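Local coordinates for malonate decarboxylase acyl carrier protein (Pseudomonas fluorescens, PDB 5VIT), which probably carries acetyl and malonyl groups as thioesters on a phosphoribosyl-dephospho-CoA prosthetic group while malonate is decarboxylated, at residues L4-G16 with Q56-A70. Sequence-based numbering, arbitrary orientation.
Sequences LSFEFPAGQPGRG and QHLFERLFDGQTPPA
Phe6 and Phe8, two residues apart on strand 4-9, each receive the edge of a phenylalanine from the other segment: Phe59 on the face of Phe6 (ring planes at 69°) and Phe63 on the face of Phe8 (61°). Both are T-shaped pairs, with centroids 5.2 Å apart for Phe6 and Phe59. Gln56 can be followed outward. Its CB lies 4.1 Å from CE2 of Phe6; CG stands anti to the backbone N (chi1 -178°), and a bend at chi2 brings the amide within reach of both of the strand's rings. OE1 meets the edge of Phe6 in the ring plane, 3.2 Å from CD2, while NE2 lies 3.8 Å from CZ of Phe8 and donates to OE2 of Glu60 (3.0 Å), a bond that helps fix the amide's rotation. Past the rings the backbones take over. Gly11 N donates to Pro68 O (3.0 Å), nearly in line with the carbonyl; Ala70 N reaches Gln12 O (2.9 Å) from above the carbonyl plane, and Gly14 N bonds Ala70 O, making a single bridge between Pro13 and Ala70. Helix 56-62 runs nearly parallel to strand 4-9, their axes 10.3 Å apart at closest approach; the strand pairs with strand 39-46, while Phe59 also touches Leu89 of helix 82-96.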
loop_
_atom_site.group_PDB
_atom_site.type_symbol
_atom_site.label_atom_id
_atom_site.label_comp_id
_atom_site.label_asym_id
_atom_site.label_seq_id
_atom_site.Cartn_x
_atom_site.Cartn_y
_atom_site.Cartn_z
ATOM N N LEU B 4 32.059 -3.665 -0.461
ATOM C CA LEU B 4 31.526 -2.348 -0.178
ATOM C C LEU B 4 31.276 -2.249 1.308
ATOM O O LEU B 4 30.961 -3.244 1.957
ATOM C CB LEU B 4 30.230 -2.105 -0.962
ATOM C CG LEU B 4 30.258 -2.343 -2.467
ATOM C CD1 LEU B 4 28.845 -2.403 -3.018
ATOM C CD2 LEU B 4 31.035 -1.231 -3.150
ATOM N N SER B 5 31.411 -1.044 1.842
ATOM C CA SER B 5 31.195 -0.810 3.260
ATOM C C SER B 5 30.207 0.309 3.447
ATOM O O SER B 5 30.247 1.298 2.721
ATOM C CB SER B 5 32.509 -0.468 3.959
ATOM O OG SER B 5 33.428 -1.528 3.784
ATOM N N PHE B 6 29.316 0.152 4.412
ATOM C CA PHE B 6 28.317 1.174 4.678
ATOM C C PHE B 6 28.245 1.389 6.167
ATOM O O PHE B 6 28.574 0.500 6.943
ATOM C CB PHE B 6 26.938 0.773 4.136
ATOM C CG PHE B 6 26.933 0.466 2.667
ATOM C CD1 PHE B 6 27.337 -0.775 2.208
ATOM C CD2 PHE B 6 26.534 1.419 1.751
ATOM C CE1 PHE B 6 27.353 -1.055 0.864
ATOM C CE2 PHE B 6 26.533 1.141 0.403
ATOM C CZ PHE B 6 26.936 -0.108 -0.042
ATOM N N GLU B 7 27.807 2.575 6.563
ATOM C CA GLU B 7 27.649 2.865 7.972
ATOM C C GLU B 7 26.458 3.785 8.199
ATOM O O GLU B 7 26.187 4.702 7.420
ATOM C CB GLU B 7 28.937 3.465 8.533
ATOM C CG GLU B 7 28.869 3.762 10.013
ATOM C CD GLU B 7 30.209 4.174 10.571
ATOM O OE1 GLU B 7 30.227 5.038 11.476
ATOM O OE2 GLU B 7 31.238 3.625 10.106
ATOM N N PHE B 8 25.724 3.513 9.263
ATOM C CA PHE B 8 24.495 4.230 9.514
ATOM C C PHE B 8 24.367 4.501 10.981
ATOM O O PHE B 8 24.918 3.755 11.792
ATOM C CB PHE B 8 23.282 3.439 9.003
ATOM C CG PHE B 8 23.246 3.321 7.516
ATOM C CD1 PHE B 8 23.758 2.199 6.885
ATOM C CD2 PHE B 8 22.744 4.359 6.745
ATOM C CE1 PHE B 8 23.750 2.110 5.518
ATOM C CE2 PHE B 8 22.731 4.269 5.371
ATOM C CZ PHE B 8 23.239 3.149 4.759
ATOM N N PRO B 9 23.648 5.582 11.327
ATOM C CA PRO B 9 23.337 5.869 12.729
ATOM C C PRO B 9 22.432 4.787 13.291
ATOM O O PRO B 9 21.463 4.400 12.636
ATOM C CB PRO B 9 22.626 7.227 12.665
ATOM C CG PRO B 9 22.071 7.291 11.272
ATOM C CD PRO B 9 23.099 6.601 10.417
ATOM N N ALA B 10 22.750 4.296 14.482
ATOM C CA ALA B 10 21.944 3.248 15.099
ATOM C C ALA B 10 21.772 3.501 16.596
ATOM O O ALA B 10 22.309 4.457 17.137
ATOM C CB ALA B 10 22.569 1.883 14.851
ATOM N N GLY B 11 21.005 2.647 17.255
ATOM C CA GLY B 11 20.739 2.800 18.670
ATOM C C GLY B 11 21.658 1.922 19.489
ATOM O O GLY B 11 22.871 1.895 19.263
ATOM N N GLN B 12 21.072 1.203 20.440
ATOM C CA GLN B 12 21.817 0.331 21.337
ATOM C C GLN B 12 22.144 -0.979 20.621
ATOM O O GLN B 12 21.437 -1.374 19.693
ATOM C CB GLN B 12 21.002 0.083 22.614
ATOM C CG GLN B 12 21.688 0.496 23.916
ATOM C CD GLN B 12 22.401 1.846 23.848
ATOM O OE1 GLN B 12 23.584 1.921 23.511
ATOM N NE2 GLN B 12 21.691 2.908 24.191
ATOM N N PRO B 13 23.227 -1.656 21.027
ATOM C CA PRO B 13 23.522 -2.918 20.337
ATOM C C PRO B 13 22.376 -3.921 20.413
ATOM O O PRO B 13 21.804 -4.134 21.493
ATOM C CB PRO B 13 24.757 -3.451 21.077
ATOM C CG PRO B 13 24.892 -2.601 22.304
ATOM C CD PRO B 13 24.290 -1.284 21.975
ATOM N N GLY B 14 22.043 -4.525 19.271
ATOM C CA GLY B 14 21.144 -5.668 19.260
ATOM C C GLY B 14 21.818 -6.709 20.128
ATOM O O GLY B 14 23.013 -6.584 20.427
ATOM N N ARG B 15 21.107 -7.735 20.564
ATOM C CA ARG B 15 21.785 -8.611 21.504
ATOM C C ARG B 15 21.761 -10.088 21.121
ATOM O O ARG B 15 22.497 -10.888 21.694
ATOM C CB ARG B 15 21.232 -8.400 22.915
ATOM C CG ARG B 15 20.004 -9.209 23.311
ATOM C CD ARG B 15 19.277 -8.518 24.473
ATOM N NE ARG B 15 18.095 -7.772 24.039
ATOM C CZ ARG B 15 17.292 -7.095 24.855
ATOM N NH1 ARG B 15 17.564 -7.030 26.150
ATOM N NH2 ARG B 15 16.232 -6.456 24.371
ATOM N N GLY B 16 20.979 -10.452 20.115
ATOM C CA GLY B 16 21.103 -11.789 19.566
ATOM C C GLY B 16 22.038 -11.808 18.368
ATOM O O GLY B 16 22.645 -10.792 18.032
ATOM N N GLN B 56 23.303 1.503 -1.488
ATOM C CA GLN B 56 23.120 2.711 -0.686
ATOM C C GLN B 56 21.637 3.097 -0.572
ATOM O O GLN B 56 21.112 3.375 0.526
ATOM C CB GLN B 56 23.927 3.870 -1.298
ATOM C CG GLN B 56 23.848 5.157 -0.514
ATOM C CD GLN B 56 24.393 5.007 0.891
ATOM O OE1 GLN B 56 25.428 4.362 1.109
ATOM N NE2 GLN B 56 23.693 5.594 1.861
ATOM N N HIS B 57 20.961 3.120 -1.712
ATOM C CA HIS B 57 19.541 3.445 -1.728
ATOM C C HIS B 57 18.721 2.466 -0.909
ATOM O O HIS B 57 17.858 2.871 -0.135
ATOM C CB HIS B 57 19.021 3.474 -3.161
ATOM C CG HIS B 57 19.522 4.642 -3.947
ATOM N ND1 HIS B 57 20.040 4.516 -5.218
ATOM C CD2 HIS B 57 19.585 5.958 -3.638
ATOM C CE1 HIS B 57 20.398 5.708 -5.659
ATOM N NE2 HIS B 57 20.132 6.600 -4.720
ATOM N N LEU B 58 19.016 1.183 -1.084
ATOM C CA LEU B 58 18.307 0.102 -0.405
ATOM C C LEU B 58 18.331 0.299 1.120
ATOM O O LEU B 58 17.280 0.322 1.788
ATOM C CB LEU B 58 18.942 -1.233 -0.814
ATOM C CG LEU B 58 18.193 -2.545 -0.605
ATOM C CD1 LEU B 58 16.734 -2.335 -0.818
ATOM C CD2 LEU B 58 18.686 -3.571 -1.606
ATOM N N PHE B 59 19.537 0.483 1.658
ATOM C CA PHE B 59 19.725 0.714 3.092
ATOM C C PHE B 59 19.110 2.034 3.561
ATOM O O PHE B 59 18.578 2.132 4.668
ATOM C CB PHE B 59 21.217 0.705 3.434
ATOM C CG PHE B 59 21.887 -0.621 3.210
ATOM C CD1 PHE B 59 23.145 -0.687 2.637
ATOM C CD2 PHE B 59 21.276 -1.795 3.599
ATOM C CE1 PHE B 59 23.771 -1.899 2.446
ATOM C CE2 PHE B 59 21.904 -3.014 3.404
ATOM C CZ PHE B 59 23.148 -3.064 2.826
ATOM N N GLU B 60 19.218 3.061 2.728
ATOM C CA GLU B 60 18.652 4.353 3.067
ATOM C C GLU B 60 17.162 4.222 3.350
ATOM O O GLU B 60 16.670 4.764 4.327
ATOM C CB GLU B 60 18.883 5.354 1.946
ATOM C CG GLU B 60 20.240 6.000 1.984
ATOM C CD GLU B 60 20.510 6.831 0.744
ATOM O OE1 GLU B 60 19.612 6.923 -0.130
ATOM O OE2 GLU B 60 21.627 7.379 0.643
ATOM N N ARG B 61 16.461 3.480 2.494
ATOM C CA ARG B 61 15.020 3.289 2.619
ATOM C C ARG B 61 14.673 2.412 3.777
ATOM O O ARG B 61 13.697 2.648 4.495
ATOM C CB ARG B 61 14.460 2.679 1.354
ATOM C CG ARG B 61 14.605 3.597 0.195
ATOM C CD ARG B 61 13.654 3.197 -0.846
ATOM N NE ARG B 61 13.681 4.138 -1.946
ATOM C CZ ARG B 61 12.816 4.094 -2.945
ATOM N NH1 ARG B 61 11.874 3.158 -2.927
ATOM N NH2 ARG B 61 12.894 4.976 -3.937
ATOM N N LEU B 62 15.472 1.374 3.948
ATOM C CA LEU B 62 15.280 0.458 5.046
ATOM C C LEU B 62 15.365 1.194 6.402
ATOM O O LEU B 62 14.575 0.937 7.311
ATOM C CB LEU B 62 16.314 -0.658 4.940
ATOM C CG LEU B 62 16.117 -1.915 5.763
ATOM C CD1 LEU B 62 14.799 -2.599 5.404
ATOM C CD2 LEU B 62 17.322 -2.828 5.547
ATOM N N PHE B 63 16.302 2.130 6.525
ATOM C CA PHE B 63 16.543 2.791 7.812
ATOM C C PHE B 63 15.965 4.217 7.918
ATOM O O PHE B 63 16.252 4.941 8.874
ATOM C CB PHE B 63 18.051 2.816 8.092
ATOM C CG PHE B 63 18.696 1.464 7.996
ATOM C CD1 PHE B 63 19.905 1.298 7.335
ATOM C CD2 PHE B 63 18.084 0.351 8.557
ATOM C CE1 PHE B 63 20.486 0.044 7.229
ATOM C CE2 PHE B 63 18.662 -0.901 8.456
ATOM C CZ PHE B 63 19.861 -1.056 7.790
ATOM N N ASP B 64 15.138 4.598 6.946
ATOM C CA ASP B 64 14.518 5.927 6.898
ATOM C C ASP B 64 13.577 6.178 8.085
ATOM O O ASP B 64 12.479 5.622 8.159
ATOM C CB ASP B 64 13.767 6.089 5.561
ATOM C CG ASP B 64 13.153 7.482 5.369
ATOM O OD1 ASP B 64 12.552 7.726 4.299
ATOM O OD2 ASP B 64 13.257 8.339 6.266
ATOM N N GLY B 65 14.018 7.025 9.012
ATOM C CA GLY B 65 13.192 7.444 10.132
ATOM C C GLY B 65 12.977 6.339 11.152
ATOM O O GLY B 65 12.027 6.374 11.942
ATOM N N GLN B 66 13.855 5.341 11.137
ATOM C CA GLN B 66 13.750 4.268 12.112
ATOM C C GLN B 66 15.117 3.737 12.452
ATOM O O GLN B 66 15.755 3.049 11.648
ATOM C CB GLN B 66 12.849 3.149 11.609
ATOM C CG GLN B 66 12.959 2.890 10.144
ATOM C CD GLN B 66 11.744 2.143 9.616
ATOM O OE1 GLN B 66 11.520 0.977 9.952
ATOM N NE2 GLN B 66 10.940 2.822 8.801
ATOM N N THR B 67 15.550 4.074 13.660
ATOM C CA THR B 67 16.869 3.726 14.152
ATOM C C THR B 67 16.929 2.224 14.439
ATOM O O THR B 67 16.289 1.737 15.368
ATOM C CB THR B 67 17.216 4.543 15.435
ATOM O OG1 THR B 67 16.909 5.931 15.227
ATOM C CG2 THR B 67 18.677 4.420 15.764
ATOM N N PRO B 68 17.688 1.486 13.620
ATOM C CA PRO B 68 17.864 0.052 13.849
ATOM C C PRO B 68 18.747 -0.189 15.072
ATOM O O PRO B 68 19.361 0.751 15.576
ATOM C CB PRO B 68 18.551 -0.420 12.566
ATOM C CG PRO B 68 19.363 0.759 12.147
ATOM C CD PRO B 68 18.541 1.975 12.519
ATOM N N PRO B 69 18.796 -1.431 15.557
ATOM C CA PRO B 69 19.773 -1.744 16.598
ATOM C C PRO B 69 21.187 -1.627 16.040
ATOM O O PRO B 69 21.385 -1.790 14.833
ATOM C CB PRO B 69 19.430 -3.188 16.975
ATOM C CG PRO B 69 18.740 -3.739 15.763
ATOM C CD PRO B 69 17.943 -2.590 15.237
ATOM N N ALA B 70 22.149 -1.309 16.896
ATOM C CA ALA B 70 23.538 -1.262 16.474
ATOM C C ALA B 70 24.002 -2.692 16.225
ATOM O O ALA B 70 24.035 -3.518 17.135
ATOM C CB ALA B 70 24.412 -0.567 17.522
#